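Local atomic coordinates of alpha-galactosidase 1 (Saccharomyces cerevisiae, PDB entry 3LRK), a protein that hydrolyses terminal, non-reducing alpha-D-galactose residues from alpha-D-galactosides such as galactose oligosaccharides, galactomannans and galactolipids. Residues N361-R367 with T455-G461; M369-L373 with L447-L453; L373-F377 with K386-W391. The protein carries 1 engineered substitution. All coordinates share one frame; numbering follows the deposited sequence.

Contact 1 (N361-R367 with T455-G461); sequences NGGSVSR and TTVPAHG
Arg367 and Val457 form an antiparallel hydrogen-bonded pair where two strands of the C-terminal beta-sandwich domain, 367-371 and 453-457, reach their common end; beyond it, the 361-367 loop folds over the type II turn Pro458 to Gly461. The backbone bonds of the pair are short, 2.8 Å from Val457 N to Arg367 O and 3.0 Å from Arg367 N to Val457 O. Gly461 O accepts from Asn361 N at 2.9 Å, and His460 N reaches Gly363 O in a longer bond.

The side-chain bonds centre on Asn361. Its CG lies anti to the backbone N (chi1 -178°), which turns the amide back into its own loop and against the turn. There ND2 donates to Val457 O at 2.8 Å and also to Val365 O, the latter close to the amide plane. Val457 O is gripped by two donors, Asn361 ND2 and Arg367 N, arriving from opposite faces of its carbonyl plane. On the other branch, the N-H of Gly363 reaches OD1 from above the plane of the side-chain carbonyl of Asn361, closing an Asx turn. With both amide ends engaged, the group's rotation is fixed.

Apolar contact is modest: Val457 CG1 packs on Asn361 CB at 3.5 Å, next to Met369. Ala459 CB on Ser364 O and Thr456 CG2 on Ser366 OG add van der Waals contacts. The guanidinium of Arg367 leaves the pairing to make a salt bridge with Asp334.

His460 stacks on Phe214 and gives ND1 to a hydrogen bond with Glu275, tying the sandwich-domain turn to the catalytic TIM barrel. Gly363 O sits at the edge of its imidazole, 3.3 Å from His460 CD2, and a water in the ring plane links His460 NE2 (2.8 Å) to Gly362 O (2.7 Å).

Contact 2 (M369-L373 with L447-L453); sequences MNTTL and LSPNAIL. With NAG (2-acetamido-2-deoxy-beta-D-glucopyranose), chain G.
Leu373 fills the closely packed, buried end of this contact, sliding past Leu447 in the opposite direction so that its CD2 rests 3.8 Å from Leu447 CD1. Its other methyl, CD1, lies over the Ser448-Pro449 peptide, 3.6 Å from Pro449 N. Next to it, Thr371 and Leu453 make an antiparallel hydrogen-bonded pair: Leu453 N gives to Thr371 O at 2.8 Å, and Thr371 N to Leu453 O at 3.1 Å. Their side chains share a buried face, with Thr371 CG2 near Leu453 CD2, while Thr371 OG1 is held by Glu375.

One water joins the start of helix 373-376 to the turn. It accepts from Leu373 N at 2.9 Å and donates to Ser448 O and Ala451 O, so the first N-H of the helix is satisfied through solvent.

The outer side is exposed and touches through a few methyl groups. Ile452 sets CD1 against Asn370 CB (3.8 Å) and CG2 against Thr372 CG2 (4.0 Å). Past CB, the Asn370 amide carries the N-linked N-acetylglucosamine, ND2 bonded to its C1.

Thr372 occupies the N-cap of helix 373-376, its OG1 weakly bonded to Glu375 N. At one end of this antiparallel pair in the C-terminal beta-sandwich domain, the first strand thus passes into a capped helix and the second emerges from the type II turn Ser448 to Ala451.

Contact 3 (L373-F377 with K386-W391); sequences LEEIF and KLTSTW
Phe377 is the large bump here, its ring set between Lys386 and Ile376 with one corner over the indole of Trp391. The ring comes at Trp391 from the opposite direction and sets that corner, CZ, over one indole face, 3.4 Å from Trp391 CZ2. The planes are inclined at 36° and the centroid of the Phe377 ring lies 4.5 Å from that of the six-membered ring of Trp391, an oblique meeting. Lys386 crosses the phenyl group at about a right angle: its CB stands over the rim of one ring face, and CD reaches Phe377 CD2 at 3.7 Å. Ile376 CG2 covers the rim of the opposite face.

Leu387 is the answering bump from the second segment. With CG beside its own backbone N (chi1 -69°), it sends CD2 into the hollow between Leu373 and Phe377, 3.2 Å from Leu373 O and 3.8 Å from Phe377 CB. Its CD1 passes outward to the CG of Glu374, which borders this hollow on the exposed side.

Leu373 fits into the bend of the 386-391 segment. CD2 approaches Trp391 CD1 at 3.6 Å and also lies at the edge of the Phe377 ring, whereas CD1 points to Ser389 O (3.3 Å), a carbonyl buried by the contact that has no polar partner in the model.

One hydrogen bond within 386-391 steadies the indole: Trp391 NE1 gives to Lys386 O at 3.0 Å, on a lone pair in the carbonyl plane. No hydrogen bond crosses between the segments, and interlocking shape does the joining. The contact is apolar packing of the short helix 373-376 against the chain running from the weakly bonded helical turn about 386-388 into strand 391-395, within the C-terminal beta-sandwich domain of this GH27 enzyme.

In the fold
All three contacts belong to the C-terminal beta-sandwich domain, away from the catalytic residues. Contacts 1 and 2 lie along the two-stranded pair 367-371 and 453-457, with centres about 19 Å apart; they meet where Met369 N approaches Thr455 O at 2.7 Å, probably a hydrogen bond. Contacts 2 and 3 are only about 8 Å apart between centres and share Leu373, where strand 367-371 gives way to helix 373-376. Contact 3 closes the shortest stretch of chain; contacts 2 and 1 bring back successively later segments, 447-453 and 455-461. Contact 1 links the strand pair to strands 355-361 and 461-469 of the six-stranded sheet, contacts 2 and 3 to its strands 442-447 and 391-395.

Contact 1 (N361-R367 with T455-G461)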
loop_
_atom_site.group_PDB
_atom_site.type_symbol
_atom_site.label_atom_id
_atom_site.label_comp_id
_atom_site.label_asym_id
_atom_site.label_seq_id
_atom_site.Cartn_x
_atom_site.Cartn_y
_atom_site.Cartn_z
ATOM N N ASN A 361 13.193 28.079 -6.557
ATOM C CA ASN A 361 12.797 28.051 -7.958
ATOM C C ASN A 361 13.334 26.804 -8.658
ATOM O O ASN A 361 14.433 26.811 -9.214
ATOM C CB ASN A 361 13.267 29.329 -8.678
ATOM C CG ASN A 361 12.848 29.375 -10.139
ATOM O OD1 ASN A 361 11.987 28.611 -10.584
ATOM N ND2 ASN A 361 13.466 30.269 -10.900
ATOM N N GLY A 362 12.545 25.740 -8.640
ATOM C CA GLY A 362 12.920 24.507 -9.329
ATOM C C GLY A 362 12.568 24.499 -10.807
ATOM O O GLY A 362 12.736 23.481 -11.474
ATOM N N GLY A 363 12.075 25.629 -11.314
ATOM C CA GLY A 363 11.751 25.781 -12.736
ATOM C C GLY A 363 12.986 26.039 -13.590
ATOM O O GLY A 363 14.065 26.315 -13.068
ATOM N N SER A 364 12.819 25.947 -14.909
ATOM C CA SER A 364 13.945 25.996 -15.856
ATOM C C SER A 364 14.420 27.416 -16.218
ATOM O O SER A 364 15.481 27.596 -16.829
ATOM C CB SER A 364 13.577 25.234 -17.131
ATOM O OG SER A 364 12.474 25.858 -17.779
ATOM N N VAL A 365 13.637 28.419 -15.839
ATOM C CA VAL A 365 13.963 29.806 -16.157
ATOM C C VAL A 365 13.950 30.641 -14.885
ATOM O O VAL A 365 13.287 30.289 -13.905
ATOM C CB VAL A 365 12.970 30.421 -17.200
ATOM C CG1 VAL A 365 13.494 31.743 -17.721
ATOM C CG2 VAL A 365 12.750 29.482 -18.366
ATOM N N SER A 366 14.699 31.739 -14.914
ATOM C CA SER A 366 14.665 32.747 -13.865
ATOM C C SER A 366 13.241 33.269 -13.764
ATOM O O SER A 366 12.598 33.513 -14.783
ATOM C CB SER A 366 15.623 33.888 -14.216
ATOM O OG SER A 366 15.679 34.847 -13.178
ATOM N N ARG A 367 12.735 33.419 -12.545
ATOM C CA ARG A 367 11.378 33.920 -12.360
ATOM C C ARG A 367 11.272 34.828 -11.136
ATOM O O ARG A 367 12.051 34.689 -10.189
ATOM C CB ARG A 367 10.369 32.767 -12.278
ATOM C CG ARG A 367 10.169 32.192 -10.880
ATOM C CD ARG A 367 9.381 30.899 -10.886
ATOM N NE ARG A 367 7.994 31.041 -11.326
ATOM C CZ ARG A 367 7.521 30.578 -12.485
ATOM N NH1 ARG A 367 8.326 29.951 -13.342
ATOM N NH2 ARG A 367 6.236 30.740 -12.791
ATOM N N THR A 455 11.220 39.077 -5.191
ATOM C CA THR A 455 12.601 38.849 -5.625
ATOM C C THR A 455 12.596 38.100 -6.940
ATOM O O THR A 455 11.603 37.480 -7.300
ATOM C CB THR A 455 13.417 37.979 -4.637
ATOM O OG1 THR A 455 12.866 38.069 -3.317
ATOM C CG2 THR A 455 14.891 38.399 -4.634
ATOM N N THR A 456 13.722 38.147 -7.638
ATOM C CA THR A 456 13.945 37.334 -8.820
ATOM C C THR A 456 14.868 36.189 -8.418
ATOM O O THR A 456 15.918 36.419 -7.812
ATOM C CB THR A 456 14.576 38.167 -9.958
ATOM O OG1 THR A 456 13.661 39.196 -10.352
ATOM C CG2 THR A 456 14.906 37.291 -11.173
ATOM N N VAL A 457 14.450 34.963 -8.737
ATOM C CA VAL A 457 15.185 33.750 -8.348
ATOM C C VAL A 457 15.645 33.002 -9.601
ATOM O O VAL A 457 14.825 32.674 -10.462
ATOM C CB VAL A 457 14.337 32.817 -7.428
ATOM C CG1 VAL A 457 15.186 31.673 -6.893
ATOM C CG2 VAL A 457 13.742 33.595 -6.255
ATOM N N PRO A 458 16.963 32.743 -9.711
ATOM C CA PRO A 458 17.508 32.042 -10.871
ATOM C C PRO A 458 16.933 30.633 -11.032
ATOM O O PRO A 458 16.466 30.029 -10.056
ATOM C CB PRO A 458 19.013 31.969 -10.579
ATOM C CG PRO A 458 19.272 32.976 -9.523
ATOM C CD PRO A 458 18.008 33.109 -8.739
ATOM N N ALA A 459 16.969 30.124 -12.263
ATOM C CA ALA A 459 16.584 28.741 -12.552
ATOM C C ALA A 459 17.336 27.761 -11.652
ATOM O O ALA A 459 18.560 27.873 -11.492
ATOM C CB ALA A 459 16.853 28.422 -14.006
ATOM N N HIS A 460 16.603 26.807 -11.069
ATOM C CA HIS A 460 17.178 25.819 -10.137
ATOM C C HIS A 460 17.929 26.482 -8.979
ATOM O O HIS A 460 18.910 25.941 -8.468
ATOM C CB HIS A 460 18.105 24.835 -10.877
ATOM C CG HIS A 460 17.389 23.867 -11.767
ATOM N ND1 HIS A 460 18.000 22.743 -12.280
ATOM C CD2 HIS A 460 16.114 23.844 -12.226
ATOM C CE1 HIS A 460 17.137 22.075 -13.024
ATOM N NE2 HIS A 460 15.984 22.718 -13.004
ATOM N N GLY A 461 17.461 27.655 -8.566
ATOM C CA GLY A 461 18.123 28.429 -7.525
ATOM C C GLY A 461 17.220 28.803 -6.371
ATOM O O GLY A 461 16.070 28.341 -6.278
HETATM O O HOH W 1 13.346 22.642 -13.960
#

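Contact 2 (M369-L373 with L447-L453)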
loop_
_atom_site.group_PDB
_atom_site.type_symbol
_atom_site.label_atom_id
_atom_site.label_comp_id
_atom_site.label_asym_id
_atom_site.label_seq_id
_atom_site.Cartn_x
_atom_site.Cartn_y
_atom_site.Cartn_z
ATOM N N MET A 369 9.627 35.729 -7.674
ATOM C CA MET A 369 8.982 34.964 -6.612
ATOM C C MET A 369 8.607 35.909 -5.474
ATOM O O MET A 369 9.321 36.874 -5.187
ATOM C CB MET A 369 9.893 33.834 -6.105
ATOM C CG MET A 369 10.161 32.724 -7.127
ATOM S SD MET A 369 10.864 31.205 -6.429
ATOM C CE MET A 369 9.421 30.511 -5.615
ATOM N N ASN A 370 7.471 35.643 -4.863
ATOM C CA ASN A 370 6.854 36.509 -3.891
ATOM C C ASN A 370 6.212 35.812 -2.693
ATOM O O ASN A 370 5.683 34.755 -2.841
ATOM C CB ASN A 370 5.797 37.368 -4.588
ATOM C CG ASN A 370 4.638 36.572 -5.131
ATOM O OD1 ASN A 370 3.637 36.483 -4.514
ATOM N ND2 ASN A 370 4.774 36.035 -6.311
ATOM N N THR A 371 6.223 36.444 -1.530
ATOM C CA THR A 371 5.455 35.985 -0.384
ATOM C C THR A 371 5.067 37.169 0.511
ATOM O O THR A 371 5.403 38.319 0.211
ATOM C CB THR A 371 6.204 34.871 0.409
ATOM O OG1 THR A 371 5.326 34.331 1.403
ATOM C CG2 THR A 371 7.479 35.402 1.068
ATOM N N THR A 372 4.337 36.876 1.586
ATOM C CA THR A 372 3.866 37.877 2.543
ATOM C C THR A 372 4.161 37.366 3.944
ATOM O O THR A 372 4.503 36.196 4.114
ATOM C CB THR A 372 2.333 38.084 2.435
ATOM O OG1 THR A 372 1.668 36.868 2.788
ATOM C CG2 THR A 372 1.906 38.494 1.019
ATOM N N LEU A 373 4.005 38.230 4.949
ATOM C CA LEU A 373 4.141 37.823 6.352
ATOM C C LEU A 373 3.146 36.734 6.754
ATOM O O LEU A 373 3.464 35.879 7.591
ATOM C CB LEU A 373 3.997 39.022 7.298
ATOM C CG LEU A 373 5.078 40.110 7.294
ATOM C CD1 LEU A 373 4.665 41.252 8.228
ATOM C CD2 LEU A 373 6.448 39.556 7.686
ATOM N N LEU A 447 10.106 43.894 5.636
ATOM C CA LEU A 447 8.770 43.474 5.234
ATOM C C LEU A 447 7.759 43.925 6.278
ATOM O O LEU A 447 7.835 43.520 7.438
ATOM C CB LEU A 447 8.703 41.952 5.052
ATOM C CG LEU A 447 7.884 41.341 3.905
ATOM C CD1 LEU A 447 7.735 39.840 4.116
ATOM C CD2 LEU A 447 6.518 41.983 3.717
ATOM N N SER A 448 6.822 44.765 5.847
ATOM C CA SER A 448 5.773 45.305 6.708
ATOM C C SER A 448 4.473 44.529 6.506
ATOM O O SER A 448 4.304 43.867 5.480
ATOM C CB SER A 448 5.533 46.791 6.392
ATOM O OG SER A 448 6.741 47.529 6.403
ATOM N N PRO A 449 3.543 44.610 7.476
ATOM C CA PRO A 449 2.221 44.041 7.237
ATOM C C PRO A 449 1.610 44.575 5.940
ATOM O O PRO A 449 1.875 45.721 5.552
ATOM C CB PRO A 449 1.413 44.528 8.440
ATOM C CG PRO A 449 2.411 44.702 9.508
ATOM C CD PRO A 449 3.646 45.202 8.824
ATOM N N ASN A 450 0.819 43.734 5.275
ATOM C CA ASN A 450 0.104 44.083 4.034
ATOM C C ASN A 450 0.989 44.174 2.780
ATOM O O ASN A 450 0.482 44.100 1.655
ATOM C CB ASN A 450 -0.745 45.364 4.202
ATOM C CG ASN A 450 -1.414 45.460 5.570
ATOM O OD1 ASN A 450 -2.078 44.524 6.024
ATOM N ND2 ASN A 450 -1.238 46.599 6.233
ATOM N N ALA A 451 2.301 44.330 2.978
ATOM C CA ALA A 451 3.262 44.423 1.877
ATOM C C ALA A 451 3.688 43.038 1.365
ATOM O O ALA A 451 3.498 42.029 2.051
ATOM C CB ALA A 451 4.473 45.228 2.308
ATOM N N ILE A 452 4.254 42.987 0.159
ATOM C CA ILE A 452 4.781 41.720 -0.357
ATOM C C ILE A 452 6.303 41.752 -0.535
ATOM O O ILE A 452 6.878 42.781 -0.899
ATOM C CB ILE A 452 4.041 41.203 -1.648
ATOM C CG1 ILE A 452 4.669 41.748 -2.936
ATOM C CG2 ILE A 452 2.525 41.487 -1.584
ATOM C CD1 ILE A 452 4.401 40.883 -4.158
ATOM N N LEU A 453 6.945 40.627 -0.226
ATOM C CA LEU A 453 8.362 40.427 -0.509
ATOM C C LEU A 453 8.495 39.902 -1.939
ATOM O O LEU A 453 7.984 38.833 -2.261
ATOM C CB LEU A 453 8.980 39.452 0.512
ATOM C CG LEU A 453 10.319 38.731 0.275
ATOM C CD1 LEU A 453 11.443 39.672 -0.137
ATOM C CD2 LEU A 453 10.719 37.944 1.523
HETATM C C1 NAG G . 4.187 35.089 -7.224
HETATM C C2 NAG G . 3.265 33.861 -7.147
HETATM C C3 NAG G . 2.810 33.384 -8.534
HETATM C C4 NAG G . 2.257 34.534 -9.377
HETATM C C5 NAG G . 3.182 35.755 -9.322
HETATM C C6 NAG G . 2.525 36.967 -9.980
HETATM C C7 NAG G . 3.224 32.125 -5.438
HETATM C C8 NAG G . 3.892 30.901 -4.883
HETATM N N2 NAG G . 3.879 32.771 -6.402
HETATM O O3 NAG G . 1.815 32.393 -8.401
HETATM O O4 NAG G . 2.082 34.098 -10.711
HETATM O O5 NAG G . 3.530 36.094 -7.984
HETATM O O6 NAG G . 3.180 37.239 -11.201
HETATM O O7 NAG G . 2.127 32.485 -5.006
HETATM O O HOH W 2 3.394 41.042 4.378
#

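Contact 3 (L373-F377 with K386-W391)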
loop_
_atom_site.group_PDB
_atom_site.type_symbol
_atom_site.label_atom_id
_atom_site.label_comp_id
_atom_site.label_asym_id
_atom_site.label_seq_id
_atom_site.Cartn_x
_atom_site.Cartn_y
_atom_site.Cartn_z
ATOM N N LEU A 373 4.005 38.230 4.949
ATOM C CA LEU A 373 4.141 37.823 6.352
ATOM C C LEU A 373 3.146 36.734 6.754
ATOM O O LEU A 373 3.464 35.879 7.591
ATOM C CB LEU A 373 3.997 39.022 7.298
ATOM C CG LEU A 373 5.078 40.110 7.294
ATOM C CD1 LEU A 373 4.665 41.252 8.228
ATOM C CD2 LEU A 373 6.448 39.556 7.686
ATOM N N GLU A 374 1.949 36.774 6.167
ATOM C CA GLU A 374 0.903 35.782 6.452
ATOM C C GLU A 374 1.346 34.374 6.052
ATOM O O GLU A 374 1.120 33.427 6.802
ATOM C CB GLU A 374 -0.425 36.147 5.769
ATOM C CG GLU A 374 -1.030 37.481 6.229
ATOM C CD GLU A 374 -2.449 37.720 5.714
ATOM O OE1 GLU A 374 -2.954 36.901 4.914
ATOM O OE2 GLU A 374 -3.064 38.734 6.117
ATOM N N GLU A 375 1.991 34.258 4.890
ATOM C CA GLU A 375 2.531 32.982 4.398
ATOM C C GLU A 375 3.774 32.545 5.162
ATOM O O GLU A 375 3.900 31.369 5.517
ATOM C CB GLU A 375 2.874 33.057 2.913
ATOM C CG GLU A 375 1.693 33.177 1.975
ATOM C CD GLU A 375 2.072 32.856 0.541
ATOM O OE1 GLU A 375 3.232 33.113 0.148
ATOM O OE2 GLU A 375 1.205 32.331 -0.192
ATOM N N ILE A 376 4.694 33.483 5.387
ATOM C CA ILE A 376 5.915 33.223 6.155
ATOM C C ILE A 376 5.584 32.720 7.562
ATOM O O ILE A 376 6.108 31.692 8.002
ATOM C CB ILE A 376 6.818 34.479 6.241
ATOM C CG1 ILE A 376 7.427 34.792 4.871
ATOM C CG2 ILE A 376 7.900 34.293 7.300
ATOM C CD1 ILE A 376 7.979 36.212 4.738
ATOM N N PHE A 377 4.703 33.438 8.253
ATOM C CA PHE A 377 4.303 33.065 9.596
ATOM C C PHE A 377 2.984 32.302 9.539
ATOM O O PHE A 377 1.935 32.736 10.048
ATOM C CB PHE A 377 4.285 34.290 10.514
ATOM C CG PHE A 377 5.641 34.923 10.675
ATOM C CD1 PHE A 377 5.984 36.061 9.952
ATOM C CD2 PHE A 377 6.587 34.361 11.532
ATOM C CE1 PHE A 377 7.247 36.640 10.092
ATOM C CE2 PHE A 377 7.849 34.929 11.680
ATOM C CZ PHE A 377 8.181 36.071 10.959
ATOM N N LYS A 386 3.419 38.791 15.382
ATOM C CA LYS A 386 4.274 38.478 14.231
ATOM C C LYS A 386 3.730 39.050 12.916
ATOM O O LYS A 386 4.503 39.494 12.065
ATOM C CB LYS A 386 4.517 36.965 14.118
ATOM C CG LYS A 386 5.506 36.426 15.145
ATOM C CD LYS A 386 5.614 34.903 15.095
ATOM C CE LYS A 386 6.766 34.402 15.960
ATOM N NZ LYS A 386 6.749 32.917 16.148
ATOM N N LEU A 387 2.407 39.048 12.757
ATOM C CA LEU A 387 1.779 39.523 11.518
ATOM C C LEU A 387 1.589 41.040 11.505
ATOM O O LEU A 387 1.405 41.642 10.447
ATOM C CB LEU A 387 0.441 38.808 11.253
ATOM C CG LEU A 387 0.443 37.313 10.893
ATOM C CD1 LEU A 387 -0.894 36.913 10.274
ATOM C CD2 LEU A 387 1.578 36.962 9.947
ATOM N N THR A 388 1.648 41.633 12.694
ATOM C CA THR A 388 1.432 43.063 12.910
ATOM C C THR A 388 2.760 43.835 12.951
ATOM O O THR A 388 2.769 45.068 12.885
ATOM C CB THR A 388 0.610 43.265 14.208
ATOM O OG1 THR A 388 -0.762 42.947 13.941
ATOM C CG2 THR A 388 0.694 44.689 14.737
ATOM N N SER A 389 3.872 43.106 13.040
ATOM C CA SER A 389 5.205 43.705 13.145
ATOM C C SER A 389 5.920 43.818 11.811
ATOM O O SER A 389 5.546 43.165 10.832
ATOM C CB SER A 389 6.085 42.897 14.102
ATOM O OG SER A 389 5.542 42.884 15.405
ATOM N N THR A 390 6.965 44.646 11.789
ATOM C CA THR A 390 7.828 44.797 10.620
ATOM C C THR A 390 9.094 43.959 10.826
ATOM O O THR A 390 9.658 43.928 11.925
ATOM C CB THR A 390 8.143 46.295 10.349
ATOM O OG1 THR A 390 6.926 46.971 10.010
ATOM C CG2 THR A 390 9.136 46.471 9.203
ATOM N N TRP A 391 9.515 43.263 9.769
ATOM C CA TRP A 391 10.661 42.353 9.843
ATOM C C TRP A 391 11.750 42.768 8.877
ATOM O O TRP A 391 11.471 43.037 7.710
ATOM C CB TRP A 391 10.228 40.910 9.545
ATOM C CG TRP A 391 9.304 40.354 10.587
ATOM C CD1 TRP A 391 7.973 40.630 10.733
ATOM C CD2 TRP A 391 9.644 39.443 11.642
ATOM N NE1 TRP A 391 7.463 39.949 11.812
ATOM C CE2 TRP A 391 8.465 39.211 12.386
ATOM C CE3 TRP A 391 10.829 38.799 12.028
ATOM C CZ2 TRP A 391 8.433 38.356 13.494
ATOM C CZ3 TRP A 391 10.798 37.952 13.129
ATOM C CH2 TRP A 391 9.606 37.741 13.850
#